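Local atomic coordinates of GENE 22 product (Bacillus phage spp1, PDB entry 2XC8), a protein that is of unknown function but has a fold similar to that of a domain of the receptor-binding protein of lactococcal phage p2. Residues L62-N65 against K70-W73. Numbering follows the deposited sequence.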
# COMPACT_ATOMS: atom_id res chain seq x y z
N LEU B 62 -0.87 14.28 -10.40
CA LEU B 62 -1.70 15.12 -9.54
C LEU B 62 -1.22 16.56 -9.67
O LEU B 62 -0.10 16.89 -9.27
CB LEU B 62 -1.64 14.65 -8.08
CG LEU B 62 -2.63 15.28 -7.09
CD1 LEU B 62 -4.06 14.82 -7.35
CD2 LEU B 62 -2.22 14.98 -5.66
N HIS B 63 -2.07 17.40 -10.26
CA HIS B 63 -1.72 18.79 -10.53
C HIS B 63 -2.78 19.75 -10.02
O HIS B 63 -3.94 19.36 -9.81
CB HIS B 63 -1.49 19.00 -12.03
CG HIS B 63 -2.57 18.41 -12.89
ND1 HIS B 63 -3.72 19.09 -13.19
CD2 HIS B 63 -2.67 17.20 -13.49
CE1 HIS B 63 -4.49 18.33 -13.96
NE2 HIS B 63 -3.87 17.18 -14.15
N MSE B 64 -2.39 21.00 -9.82
CA MSE B 64 -3.27 22.02 -9.26
C MSE B 64 -3.30 23.32 -10.06
O MSE B 64 -2.26 23.79 -10.53
CB MSE B 64 -2.85 22.35 -7.83
CG MSE B 64 -3.77 23.32 -7.09
SE MSE B 64 -2.94 24.10 -5.51
CE MSE B 64 -2.67 22.47 -4.48
N ASN B 65 -4.49 23.89 -10.21
CA ASN B 65 -4.61 25.18 -10.87
C ASN B 65 -4.35 26.14 -9.71
O ASN B 65 -5.14 26.19 -8.77
CB ASN B 65 -6.01 25.39 -11.46
CG ASN B 65 -6.21 26.77 -12.07
OD1 ASN B 65 -5.99 27.80 -11.41
ND2 ASN B 65 -6.64 26.80 -13.32
N LYS B 70 -8.05 24.29 -7.60
CA LYS B 70 -8.61 23.00 -8.00
C LYS B 70 -7.50 21.99 -8.26
O LYS B 70 -6.62 22.22 -9.10
CB LYS B 70 -9.49 23.16 -9.24
CG LYS B 70 -10.20 21.89 -9.69
CD LYS B 70 -10.76 22.03 -11.10
CE LYS B 70 -11.53 20.78 -11.52
NZ LYS B 70 -12.04 20.90 -12.92
N VAL B 71 -7.55 20.87 -7.55
CA VAL B 71 -6.57 19.79 -7.69
C VAL B 71 -7.18 18.66 -8.52
O VAL B 71 -8.26 18.15 -8.18
CB VAL B 71 -6.09 19.27 -6.32
CG1 VAL B 71 -4.95 18.28 -6.48
CG2 VAL B 71 -5.65 20.42 -5.43
N SER B 72 -6.50 18.27 -9.59
CA SER B 72 -7.05 17.29 -10.54
C SER B 72 -6.08 16.16 -10.91
O SER B 72 -4.87 16.25 -10.67
CB SER B 72 -7.52 18.00 -11.82
OG SER B 72 -8.52 18.96 -11.53
N TRP B 73 -6.64 15.09 -11.48
CA TRP B 73 -5.87 13.94 -11.95
C TRP B 73 -5.71 13.94 -13.47
O TRP B 73 -6.63 14.31 -14.20
CB TRP B 73 -6.55 12.63 -11.54
CG TRP B 73 -6.58 12.34 -10.07
CD1 TRP B 73 -7.68 12.39 -9.26
CD2 TRP B 73 -5.48 11.94 -9.24
NE1 TRP B 73 -7.33 12.05 -7.97
CE2 TRP B 73 -5.99 11.77 -7.93
CE3 TRP B 73 -4.12 11.71 -9.48
CZ2 TRP B 73 -5.18 11.38 -6.86
CZ3 TRP B 73 -3.31 11.32 -8.41
CH2 TRP B 73 -3.85 11.16 -7.12
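Leu-62 CD1 sits squarely over the six-membered ring of the Trp-73 indole: it is 3.4 Å from that ring's centroid and 3° off its normal, a CH-pi contact. Chi1 -171° together with chi2 71° lays CD1 there and brings it within 3.7 Å of Val-71 CG1. Val-71 divides its methyls, CG2 packing against Met-64 CE at 3.7 Å; Met-64 is selenomethionine, its chain bent at the last torsion. This apolar face of the hairpin 56-64/71-79, 71-79 being one of the two edge strands of the five-stranded sheet within the chain, looks onto the second sheet, where Leu-31 and Phe-39 touch it, as in a beta-sandwich core. Hydrogen-bonded antiparallel pairing is explicit at His-63 and Ser-72: His-63 N donates to Ser-72 O (3.1 Å), and Ser-72 N returns a bond to His-63 O (2.8 Å). On the face carrying these two side chains, chi1 48° folds the His-63 ring over Ser-72, whose O lies 3.6 Å from the ring plane, over its centre; ND1 is hydrogen-bonded to Glu-92 OE1 and NE2 to Ser-74 OG, which should fix the ring's rotation. Toward the turn, Asn-65 N bonds Lys-70 O at 2.9 Å, while Asn-65 OD1 accepts from Gln-67 N and Thr-68 N.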